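Adenine phosphoribosyltransferase, putative (Trypanosoma brucei brucei, PDB 5VN4) probably joins adenine to 5-phosphoribosyl diphosphate, giving AMP and diphosphate in a single purine-salvage step, and works as a homodimer. Local coordinates at residues G65-F70 with G95-V100; Q79-I84 with R149-D154; R90-G95 with V104-I109; A175-V180 with S204-V209. All blocks are in the same frame, centred on the assembly; numbering follows the deposited sequence.

Contact 1 of 4, residues G65-F70 with G95-V100; sequences GIRDFF and GPMIAV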
# COMPACT_ATOMS: atom_id res chain seq x y z
N GLY A 65 8.73 -9.12 -11.47
CA GLY A 65 9.35 -8.40 -12.58
C GLY A 65 9.42 -6.90 -12.33
O GLY A 65 10.42 -6.26 -12.64
N ILE A 66 8.35 -6.33 -11.74
CA ILE A 66 8.36 -4.92 -11.36
C ILE A 66 9.46 -4.66 -10.34
O ILE A 66 10.27 -3.73 -10.48
CB ILE A 66 6.99 -4.51 -10.79
CG1 ILE A 66 5.89 -4.62 -11.85
CG2 ILE A 66 7.04 -3.10 -10.20
CD1 ILE A 66 4.50 -4.65 -11.23
N ARG A 67 9.47 -5.45 -9.26
CA ARG A 67 10.49 -5.30 -8.23
C ARG A 67 11.88 -5.40 -8.83
O ARG A 67 12.74 -4.53 -8.59
CB ARG A 67 10.28 -6.40 -7.18
CG ARG A 67 11.09 -6.25 -5.90
CD ARG A 67 12.43 -7.01 -5.92
NE ARG A 67 12.37 -8.37 -6.46
CZ ARG A 67 12.12 -9.47 -5.76
NH1 ARG A 67 11.85 -9.41 -4.46
NH2 ARG A 67 12.13 -10.65 -6.37
N ASP A 68 12.13 -6.44 -9.61
CA ASP A 68 13.47 -6.67 -10.15
C ASP A 68 13.89 -5.54 -11.07
O ASP A 68 15.04 -5.11 -11.06
CB ASP A 68 13.52 -8.00 -10.90
CG ASP A 68 13.45 -9.21 -9.98
OD1 ASP A 68 13.60 -9.05 -8.76
OD2 ASP A 68 13.26 -10.33 -10.51
N PHE A 69 12.95 -5.04 -11.90
CA PHE A 69 13.29 -3.95 -12.81
C PHE A 69 13.79 -2.73 -12.05
O PHE A 69 14.86 -2.19 -12.35
CB PHE A 69 12.08 -3.57 -13.67
CG PHE A 69 12.39 -2.44 -14.62
CD1 PHE A 69 12.93 -2.71 -15.86
CD2 PHE A 69 12.20 -1.12 -14.24
CE1 PHE A 69 13.26 -1.67 -16.73
CE2 PHE A 69 12.53 -0.09 -15.09
CZ PHE A 69 13.06 -0.37 -16.35
N PHE A 70 13.02 -2.28 -11.05
CA PHE A 70 13.39 -1.04 -10.37
C PHE A 70 14.56 -1.21 -9.40
O PHE A 70 15.38 -0.30 -9.28
CB PHE A 70 12.16 -0.42 -9.70
CG PHE A 70 11.22 0.23 -10.67
CD1 PHE A 70 11.59 1.40 -11.31
CD2 PHE A 70 9.98 -0.33 -10.95
CE1 PHE A 70 10.75 2.02 -12.20
CE2 PHE A 70 9.13 0.28 -11.85
CZ PHE A 70 9.51 1.47 -12.47
N GLY A 95 6.19 0.40 -3.78
CA GLY A 95 7.40 0.97 -3.23
C GLY A 95 8.15 0.10 -2.23
O GLY A 95 9.37 -0.08 -2.34
N PRO A 96 7.45 -0.43 -1.22
CA PRO A 96 8.17 -1.16 -0.16
C PRO A 96 9.00 -2.33 -0.64
O PRO A 96 10.12 -2.53 -0.14
CB PRO A 96 7.04 -1.59 0.80
CG PRO A 96 6.03 -0.51 0.64
CD PRO A 96 6.05 -0.19 -0.84
N MET A 97 8.51 -3.13 -1.59
CA MET A 97 9.29 -4.28 -2.04
C MET A 97 10.56 -3.85 -2.76
O MET A 97 11.54 -4.60 -2.78
CB MET A 97 8.45 -5.21 -2.91
CG MET A 97 8.09 -4.64 -4.28
SD MET A 97 6.90 -5.70 -5.12
CE MET A 97 6.64 -4.75 -6.62
N ILE A 98 10.56 -2.66 -3.36
CA ILE A 98 11.77 -2.12 -3.98
C ILE A 98 12.69 -1.55 -2.91
O ILE A 98 13.90 -1.85 -2.89
CB ILE A 98 11.39 -1.06 -5.04
CG1 ILE A 98 10.55 -1.71 -6.14
CG2 ILE A 98 12.64 -0.40 -5.61
CD1 ILE A 98 9.77 -0.70 -6.97
N ALA A 99 12.13 -0.75 -2.00
CA ALA A 99 12.93 -0.08 -0.98
C ALA A 99 13.67 -1.08 -0.08
O ALA A 99 14.81 -0.83 0.33
CB ALA A 99 12.04 0.82 -0.13
N VAL A 100 13.03 -2.21 0.25
CA VAL A 100 13.69 -3.16 1.14
C VAL A 100 14.94 -3.74 0.48
O VAL A 100 15.96 -3.92 1.15
CB VAL A 100 12.70 -4.23 1.66
CG1 VAL A 100 12.28 -5.18 0.55
CG2 VAL A 100 13.31 -4.98 2.83
O HOH W 1 11.50 -7.33 -2.48
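Met97 reaches across to Ile66 and Arg67, while its neighbour Ile98 meets Phe70, and these apolar touches carry most of the contact. With chi2 at -171° and chi3 at 178° the Met97 chain is extended and passes obliquely across the side chains of helix 60-75, its CE lying 4.0 Å from Ile66 CG2 and its CG 3.8 Å from Arg67 CG. An unbranched thioether suits this place, since it can slip between a branched side chain and the methylenes of an arginine. Arg67 CG also packs 3.6 Å from Met97 O. One turn further along helix 60-75, Ile98 CD1 comes within 3.6 Å of Phe70 CB, approaching the benzyl group near its root.

The polar part gathers round Arg67, whose chain bends at chi2 and chi3 and whose guanidinium has Asp68 and a water at its edge. That water bridges the helices, accepting from Arg67 NH1 at 2.9 Å and donating to Met97 O. Within its own helix Arg67 NE forms a salt bridge to Asp68 OD1 (2.7 Å), and NH1 makes another with Glu101 of the second subunit, so the arginine pairs with acids in both chains.

The axes of segments 65-70 and 95-100 approach to 9.1 Å, crossing at -44°. Two helices packed together over one face of a central, largely parallel sheet are characteristic of the alpha/beta type I phosphoribosyltransferase fold.

Contact 2 of 4, residues Q79-I84 with R149-D154; sequences QPITHI and RVVLID. With HSX (5-O-phosphono-alpha-D-ribofuranose), chain D.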
# COMPACT_ATOMS: atom_id res chain seq x y z
N GLN A 79 25.19 7.33 -8.72
CA GLN A 79 24.92 7.96 -7.43
C GLN A 79 23.64 7.37 -6.86
O GLN A 79 22.56 7.54 -7.46
CB GLN A 79 24.79 9.48 -7.59
CG GLN A 79 24.59 10.23 -6.29
CD GLN A 79 25.76 10.11 -5.33
OE1 GLN A 79 25.59 10.28 -4.12
NE2 GLN A 79 26.95 9.85 -5.86
N PRO A 80 23.69 6.67 -5.74
CA PRO A 80 22.51 5.94 -5.26
C PRO A 80 21.39 6.87 -4.83
O PRO A 80 21.61 8.03 -4.45
CB PRO A 80 23.04 5.15 -4.05
CG PRO A 80 24.53 5.16 -4.19
CD PRO A 80 24.88 6.43 -4.89
N ILE A 81 20.17 6.35 -4.90
CA ILE A 81 19.03 7.03 -4.30
C ILE A 81 19.04 6.81 -2.79
O ILE A 81 19.60 5.83 -2.28
CB ILE A 81 17.70 6.60 -4.94
CG1 ILE A 81 17.28 5.21 -4.46
CG2 ILE A 81 17.78 6.64 -6.46
CD1 ILE A 81 15.86 4.84 -4.82
N THR A 82 18.40 7.73 -2.05
CA THR A 82 18.34 7.65 -0.60
C THR A 82 16.95 7.33 -0.06
O THR A 82 16.85 6.85 1.07
CB THR A 82 18.83 8.96 0.04
OG1 THR A 82 17.97 10.04 -0.35
CG2 THR A 82 20.28 9.27 -0.35
N HIS A 83 15.89 7.59 -0.82
CA HIS A 83 14.53 7.39 -0.36
C HIS A 83 13.63 7.08 -1.55
O HIS A 83 13.83 7.61 -2.64
CB HIS A 83 13.94 8.66 0.28
CG HIS A 83 14.69 9.16 1.47
ND1 HIS A 83 15.91 9.80 1.37
CD2 HIS A 83 14.37 9.14 2.78
CE1 HIS A 83 16.32 10.13 2.58
NE2 HIS A 83 15.41 9.75 3.45
N ILE A 84 12.63 6.24 -1.31
CA ILE A 84 11.50 6.08 -2.23
C ILE A 84 10.26 6.63 -1.53
O ILE A 84 9.97 6.27 -0.39
CB ILE A 84 11.30 4.61 -2.63
CG1 ILE A 84 12.52 4.11 -3.41
CG2 ILE A 84 9.99 4.43 -3.41
CD1 ILE A 84 12.47 2.66 -3.74
N ARG A 149 18.13 12.07 -2.26
CA ARG A 149 17.92 11.78 -3.68
C ARG A 149 16.75 10.82 -3.76
O ARG A 149 16.87 9.65 -3.37
CB ARG A 149 19.19 11.20 -4.30
CG ARG A 149 20.31 12.23 -4.49
CD ARG A 149 21.61 11.60 -4.96
NE ARG A 149 21.40 10.63 -6.02
CZ ARG A 149 21.32 10.93 -7.31
NH1 ARG A 149 21.43 12.18 -7.72
NH2 ARG A 149 21.12 9.96 -8.20
N VAL A 150 15.61 11.31 -4.23
CA VAL A 150 14.36 10.57 -4.07
C VAL A 150 13.77 10.12 -5.40
O VAL A 150 13.96 10.73 -6.45
CB VAL A 150 13.33 11.36 -3.23
CG1 VAL A 150 13.96 11.85 -1.94
CG2 VAL A 150 12.76 12.50 -4.01
N VAL A 151 13.02 9.02 -5.32
CA VAL A 151 12.17 8.54 -6.41
C VAL A 151 10.73 8.62 -5.93
O VAL A 151 10.44 8.18 -4.81
CB VAL A 151 12.54 7.10 -6.79
CG1 VAL A 151 11.48 6.47 -7.71
CG2 VAL A 151 13.91 7.05 -7.43
N LEU A 152 9.85 9.17 -6.76
CA LEU A 152 8.40 9.12 -6.52
C LEU A 152 7.83 7.92 -7.26
O LEU A 152 8.15 7.71 -8.44
CB LEU A 152 7.75 10.39 -7.07
CG LEU A 152 7.97 11.67 -6.26
CD1 LEU A 152 7.57 12.88 -7.09
CD2 LEU A 152 7.20 11.61 -4.96
N ILE A 153 6.98 7.13 -6.59
CA ILE A 153 6.40 5.94 -7.21
C ILE A 153 4.89 5.90 -7.01
O ILE A 153 4.38 6.21 -5.93
CB ILE A 153 7.10 4.64 -6.76
CG1 ILE A 153 6.65 3.45 -7.61
CG2 ILE A 153 6.87 4.36 -5.27
CD1 ILE A 153 7.54 2.23 -7.49
N ASP A 154 4.18 5.51 -8.07
CA ASP A 154 2.75 5.27 -8.04
C ASP A 154 2.45 4.13 -9.00
O ASP A 154 3.35 3.64 -9.70
CB ASP A 154 1.99 6.54 -8.43
CG ASP A 154 0.64 6.66 -7.76
OD1 ASP A 154 0.20 5.67 -7.13
OD2 ASP A 154 0.05 7.76 -7.84
C1 HSX D . -5.09 7.14 -9.04
O4 HSX D . -4.84 8.41 -9.67
C2 HSX D . -3.79 6.39 -9.25
O2 HSX D . -3.61 5.34 -8.29
C3 HSX D . -2.75 7.48 -9.16
O3 HSX D . -2.49 7.83 -7.79
C4 HSX D . -3.44 8.65 -9.83
C5 HSX D . -3.08 8.80 -11.31
O5 HSX D . -3.89 9.80 -11.93
P' HSX D . -3.31 11.27 -12.27
O1X HSX D . -3.19 12.06 -10.97
O2X HSX D . -1.99 11.07 -12.96
O3X HSX D . -4.37 11.83 -13.19
O1 HSX D . -5.33 7.35 -7.64
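The bend of Arg149 at chi3 (44°) sets NE toward Pro80 O, while Gln79 CG, anti to its own backbone N (chi1 -176°), comes to lie over one face of the guanidinium. The CG is 3.2 Å above that plane, offset toward the rim, and the amide of Gln79 is turned almost perpendicular to it. At the edge of the same group, NE donates to Pro80 O at 3.0 Å, nearly in the guanidinium plane although well above the carbonyl plane; NH2 adds a weak bond to Gln79 O. Arg149 was modelled in two conformers, and this account of its side chain holds for one of them.

Bonds of the main chain and of one side chain continue the pairing. Thr82 N gives a nearly straight bond to Arg149 O (2.8 Å, 169°), and Thr82 OG1 accepts from Arg149 N at 2.8 Å. Threonine suits the position: its hydroxyl takes the strand's first N-H and also hydrogen-bonds to His83 ND1. From there the strands run parallel, with Val151 N bonded to His83 O at 3.1 Å. Beta-branched residues fill the sheet, and Ile84 CG2 meets Ile153 CG2 at 3.6 Å on the face covered by helix 95-102.

Beyond this register comes Asp154, which follows Ile153 and whose OD2 accepts from O3 of the bound ribose 5-phosphate at 2.5 Å. The chemistry is thus divided: carbonyls and a hydroxyl fix the strand's start, and a carboxylate further along the chain holds a ribose hydroxyl.

Contact 3 of 4, residues R90-G95 with V104-I109; sequences RGFLLG and VPFVLI. With PPV (pyrophosphate), chain E; HSX (5-O-phosphono-alpha-D-ribofuranose), chain D; ADE (adenine), chain C.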
# COMPACT_ATOMS: atom_id res chain seq x y z
N ARG A 90 -2.29 3.12 -3.86
CA ARG A 90 -1.78 2.10 -4.76
C ARG A 90 -0.26 2.15 -4.91
O ARG A 90 0.36 1.10 -5.12
CB ARG A 90 -2.52 2.15 -6.10
CG ARG A 90 -3.98 1.70 -5.94
CD ARG A 90 -4.69 1.62 -7.27
NE ARG A 90 -5.57 2.75 -7.50
CZ ARG A 90 -5.85 3.24 -8.70
NH1 ARG A 90 -5.27 2.73 -9.79
NH2 ARG A 90 -6.70 4.24 -8.82
N GLY A 91 0.36 3.32 -4.77
CA GLY A 91 1.81 3.37 -4.72
C GLY A 91 2.39 2.59 -3.55
O GLY A 91 3.52 2.09 -3.62
N PHE A 92 1.61 2.46 -2.46
CA PHE A 92 2.02 1.67 -1.31
C PHE A 92 2.25 0.21 -1.68
O PHE A 92 3.00 -0.49 -0.99
CB PHE A 92 0.92 1.69 -0.24
CG PHE A 92 0.82 2.99 0.54
CD1 PHE A 92 1.58 4.11 0.23
CD2 PHE A 92 -0.05 3.05 1.62
CE1 PHE A 92 1.47 5.27 0.99
CE2 PHE A 92 -0.16 4.21 2.38
CZ PHE A 92 0.60 5.32 2.07
N LEU A 93 1.60 -0.28 -2.74
CA LEU A 93 1.71 -1.67 -3.15
C LEU A 93 3.02 -1.98 -3.84
O LEU A 93 3.40 -3.16 -3.93
CB LEU A 93 0.57 -2.00 -4.12
CG LEU A 93 -0.84 -1.93 -3.53
CD1 LEU A 93 -1.89 -1.85 -4.62
CD2 LEU A 93 -1.08 -3.15 -2.64
N LEU A 94 3.73 -0.96 -4.32
CA LEU A 94 4.90 -1.15 -5.17
C LEU A 94 6.20 -0.70 -4.53
O LEU A 94 7.23 -1.34 -4.72
CB LEU A 94 4.70 -0.39 -6.50
CG LEU A 94 3.44 -0.73 -7.29
CD1 LEU A 94 3.29 0.19 -8.50
CD2 LEU A 94 3.44 -2.20 -7.70
N GLY A 95 6.19 0.40 -3.78
CA GLY A 95 7.40 0.97 -3.23
C GLY A 95 8.15 0.10 -2.23
O GLY A 95 9.37 -0.08 -2.34
N VAL A 104 16.67 1.24 1.61
CA VAL A 104 16.38 2.66 1.77
C VAL A 104 15.01 2.81 2.42
O VAL A 104 14.15 1.92 2.31
CB VAL A 104 16.45 3.43 0.43
CG1 VAL A 104 17.86 3.38 -0.16
CG2 VAL A 104 15.40 2.91 -0.55
N PRO A 105 14.77 3.94 3.09
CA PRO A 105 13.43 4.23 3.60
C PRO A 105 12.39 4.26 2.49
O PRO A 105 12.64 4.74 1.38
CB PRO A 105 13.59 5.62 4.22
CG PRO A 105 15.04 5.72 4.56
CD PRO A 105 15.75 4.96 3.49
N PHE A 106 11.20 3.76 2.82
CA PHE A 106 10.00 4.02 2.05
C PHE A 106 9.18 5.05 2.81
O PHE A 106 8.78 4.82 3.95
CB PHE A 106 9.17 2.77 1.79
CG PHE A 106 7.95 3.06 0.99
CD1 PHE A 106 8.05 3.43 -0.34
CD2 PHE A 106 6.70 3.03 1.58
CE1 PHE A 106 6.92 3.73 -1.08
CE2 PHE A 106 5.57 3.33 0.85
CZ PHE A 106 5.68 3.68 -0.48
N VAL A 107 8.95 6.20 2.18
CA VAL A 107 8.29 7.35 2.80
C VAL A 107 6.87 7.46 2.24
O VAL A 107 6.67 7.38 1.02
CB VAL A 107 9.09 8.63 2.52
CG1 VAL A 107 8.35 9.87 3.02
CG2 VAL A 107 10.48 8.54 3.14
N LEU A 108 5.90 7.66 3.13
CA LEU A 108 4.49 7.69 2.74
C LEU A 108 4.08 9.09 2.31
O LEU A 108 4.28 10.06 3.05
CB LEU A 108 3.60 7.25 3.90
CG LEU A 108 3.99 5.97 4.64
CD1 LEU A 108 2.92 5.62 5.65
CD2 LEU A 108 4.23 4.84 3.66
N ILE A 109 3.46 9.20 1.14
CA ILE A 109 2.74 10.40 0.75
C ILE A 109 1.26 10.09 0.91
O ILE A 109 0.75 9.15 0.27
CB ILE A 109 3.07 10.83 -0.68
CG1 ILE A 109 4.56 11.14 -0.81
CG2 ILE A 109 2.21 12.04 -1.08
CD1 ILE A 109 4.97 11.56 -2.19
O11 PPV E . -7.84 7.78 -6.63
P1 PPV E . -7.78 7.20 -5.23
O21 PPV E . -9.14 6.89 -4.64
O31 PPV E . -6.85 7.97 -4.33
OPP PPV E . -7.05 5.78 -5.47
P2 PPV E . -6.33 4.74 -4.46
O12 PPV E . -6.74 3.48 -5.18
O22 PPV E . -4.86 5.11 -4.54
O32 PPV E . -6.92 4.86 -3.08
C1 HSX D . -5.09 7.14 -9.04
O4 HSX D . -4.84 8.41 -9.67
C2 HSX D . -3.79 6.39 -9.25
O2 HSX D . -3.61 5.34 -8.29
C3 HSX D . -2.75 7.48 -9.16
O3 HSX D . -2.49 7.83 -7.79
C4 HSX D . -3.44 8.65 -9.83
C5 HSX D . -3.08 8.80 -11.31
O5 HSX D . -3.89 9.80 -11.93
P' HSX D . -3.31 11.27 -12.27
O1X HSX D . -3.19 12.06 -10.97
O2X HSX D . -1.99 11.07 -12.96
O3X HSX D . -4.37 11.83 -13.19
O1 HSX D . -5.33 7.35 -7.64
N9 ADE C . -5.84 6.41 -11.98
C8 ADE C . -6.02 7.46 -12.83
N7 ADE C . -6.47 7.11 -14.02
C5 ADE C . -6.59 5.74 -13.94
C6 ADE C . -7.02 4.77 -14.88
N6 ADE C . -7.42 5.06 -16.13
N1 ADE C . -7.02 3.48 -14.48
C2 ADE C . -6.62 3.20 -13.23
N3 ADE C . -6.21 4.02 -12.27
C4 ADE C . -6.21 5.29 -12.69
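Phe92 meets Phe106 and Leu108 in a wholly buried, apolar contact. The two phenylalanine side chains cross at about a right angle, and Phe92 CD1 comes to the edge of the Phe106 ring, 4.1 Å from CE2. Leu108 CD2 makes an off-centre CH-pi contact with the Phe92 ring, 4.3 Å from its centroid. Gly95 suits its place by having no side chain: its CA can lie 3.5 Å from Phe106 CE1, where a beta carbon would collide with the ring.

In the loop before helix 95-102, Arg90 serves the active site. NE donates to pyrophosphate O12 at 2.7 Å and NH1 to adenine N3 at 2.9 Å (168°), both acceptors lying at the guanidinium edge, while ribose O2 sits 3.1 Å above one face, over its centre. A salt bridge from NH1 to Asp155 helps to fix the group's rotation. One planar cation thereby touches all three ligands.

Behind this, Gly91 O accepts from Leu94 N and Gly95 N, within a loop of largely helical backbone angles. The loop leads from strand 83-87 into helix 95-102, and strand 106-109 pairs in parallel with strand 83-87; Leu93 of the second subunit packs on both Phe92 and Phe106.

Contact 4 of 4, residues A175-V180 with S204-V209; sequences ATLVEV and SNVPFV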
# COMPACT_ATOMS: atom_id res chain seq x y z
N ALA A 175 14.92 18.66 -1.87
CA ALA A 175 15.59 17.41 -2.21
C ALA A 175 15.76 17.28 -3.72
O ALA A 175 15.10 17.96 -4.52
CB ALA A 175 14.78 16.22 -1.70
N THR A 176 16.65 16.38 -4.12
CA THR A 176 16.85 16.07 -5.53
C THR A 176 15.85 15.00 -5.94
O THR A 176 15.78 13.93 -5.32
CB THR A 176 18.27 15.59 -5.78
OG1 THR A 176 19.18 16.67 -5.53
CG2 THR A 176 18.44 15.11 -7.21
N LEU A 177 15.06 15.28 -6.98
CA LEU A 177 14.12 14.31 -7.53
C LEU A 177 14.84 13.58 -8.66
O LEU A 177 15.14 14.18 -9.70
CB LEU A 177 12.85 15.00 -8.01
CG LEU A 177 11.79 14.08 -8.63
CD1 LEU A 177 11.40 12.94 -7.70
CD2 LEU A 177 10.56 14.88 -9.05
N VAL A 178 15.14 12.30 -8.45
CA VAL A 178 15.91 11.54 -9.42
C VAL A 178 15.02 11.04 -10.56
O VAL A 178 15.39 11.14 -11.73
CB VAL A 178 16.63 10.38 -8.71
CG1 VAL A 178 17.39 9.51 -9.71
CG2 VAL A 178 17.57 10.93 -7.65
N GLU A 179 13.85 10.50 -10.23
CA GLU A 179 13.02 9.85 -11.22
C GLU A 179 11.62 9.73 -10.66
O GLU A 179 11.42 9.69 -9.44
CB GLU A 179 13.58 8.45 -11.53
CG GLU A 179 12.89 7.71 -12.64
CD GLU A 179 13.78 6.62 -13.20
OE1 GLU A 179 14.75 6.95 -13.91
OE2 GLU A 179 13.50 5.43 -12.93
N VAL A 180 10.66 9.68 -11.58
CA VAL A 180 9.27 9.36 -11.31
C VAL A 180 9.00 7.99 -11.91
O VAL A 180 9.34 7.75 -13.07
CB VAL A 180 8.37 10.43 -11.96
CG1 VAL A 180 6.96 9.93 -12.17
CG2 VAL A 180 8.41 11.72 -11.13
N SER A 204 12.20 19.79 -15.10
CA SER A 204 12.04 19.30 -16.47
C SER A 204 13.06 18.22 -16.84
O SER A 204 12.84 17.49 -17.81
CB SER A 204 12.13 20.46 -17.46
OG SER A 204 13.40 21.07 -17.40
N ASN A 205 14.15 18.08 -16.08
CA ASN A 205 15.13 17.04 -16.36
C ASN A 205 14.86 15.72 -15.63
O ASN A 205 15.74 14.86 -15.57
CB ASN A 205 16.56 17.55 -16.11
CG ASN A 205 16.89 17.66 -14.65
OD1 ASN A 205 16.01 17.70 -13.80
ND2 ASN A 205 18.19 17.70 -14.35
N VAL A 206 13.64 15.53 -15.11
CA VAL A 206 13.31 14.34 -14.32
C VAL A 206 12.62 13.34 -15.24
O VAL A 206 11.51 13.62 -15.72
CB VAL A 206 12.42 14.69 -13.13
CG1 VAL A 206 11.97 13.40 -12.43
CG2 VAL A 206 13.15 15.60 -12.16
N PRO A 207 13.21 12.17 -15.50
CA PRO A 207 12.51 11.18 -16.33
C PRO A 207 11.30 10.59 -15.61
O PRO A 207 11.32 10.35 -14.40
CB PRO A 207 13.58 10.10 -16.56
CG PRO A 207 14.90 10.79 -16.28
CD PRO A 207 14.59 11.79 -15.19
N PHE A 208 10.23 10.38 -16.38
CA PHE A 208 9.11 9.54 -15.99
C PHE A 208 9.32 8.17 -16.62
O PHE A 208 9.55 8.08 -17.82
CB PHE A 208 7.79 10.10 -16.52
CG PHE A 208 7.19 11.21 -15.68
CD1 PHE A 208 7.96 12.24 -15.16
CD2 PHE A 208 5.82 11.25 -15.48
CE1 PHE A 208 7.37 13.26 -14.42
CE2 PHE A 208 5.22 12.26 -14.75
CZ PHE A 208 5.99 13.28 -14.22
N VAL A 209 9.23 7.12 -15.81
CA VAL A 209 9.42 5.75 -16.27
C VAL A 209 8.18 4.96 -15.87
O VAL A 209 7.97 4.70 -14.68
CB VAL A 209 10.68 5.12 -15.68
CG1 VAL A 209 10.79 3.65 -16.07
CG2 VAL A 209 11.92 5.91 -16.12
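Val180 is gripped at its N-H by Pro207 and at its carbonyl by Val209. Its N donates to Pro207 O at 3.0 Å in an almost straight bond (176°), and its O accepts from Val209 N at 2.8 Å. The two bonds straddle Phe208, the pattern of parallel strands, and Pro207 fits because only its carbonyl is needed on this side; the ring nitrogen has no hydrogen to give. The CD of Pro207 instead touches Val178 O at 3.6 Å.

Phe208 and Val180 stand side by side on the same face of the sheet. Chi1 of Phe208 (-82°) places CG beside the backbone N, and chi2 (43°) turns one ring face to the valine, whose CG1 makes a CH-pi contact 3.6 Å from the ring centroid, almost on its normal. A branched aliphatic residue fits such a ring well, as CG2 also reaches its rim at CE1.

Further out, Val206 sets its methyls against Leu177, the two side chains crossing at about a right angle, with CG1 3.9 Å from Leu177 CG. The Glu179 carboxylate packs against Val209, with CD 3.5 Å from CG2; its charge is met by a salt bridge to Arg73 and a hydrogen bond with Tyr74 OH, both in helix 60-75, which would ease burial of the acid.

Val180 and Phe208 also pack on Ile157, next to the ribose phosphate site. Adjacent parallel strands, faced by a helix on each side, are typical of the Rossmann-like core of type I phosphoribosyltransferases.

From the N terminus, helix 60-75 opens contact 1, which closes some 25 residues later at helix 95-102. Before that, residues 79-84 begin contact 2, the longest loop of the four, closed only at 149-154; contacts 1 and 2 therefore cross. Contact 3 shares Gly95 with contact 1 and crosses it too, yet is nested inside the loop of contact 2. Contact 4 follows in series, closing at 204-209. Contacts 2, 3 and 4 meet one sheet, where strand 149-153 lies between 83-87 and 176-182. Ile98 packs on Ile84 and Ile153, laying the helix pair over that sheet, and contacts 1 and 3 extend to the second subunit.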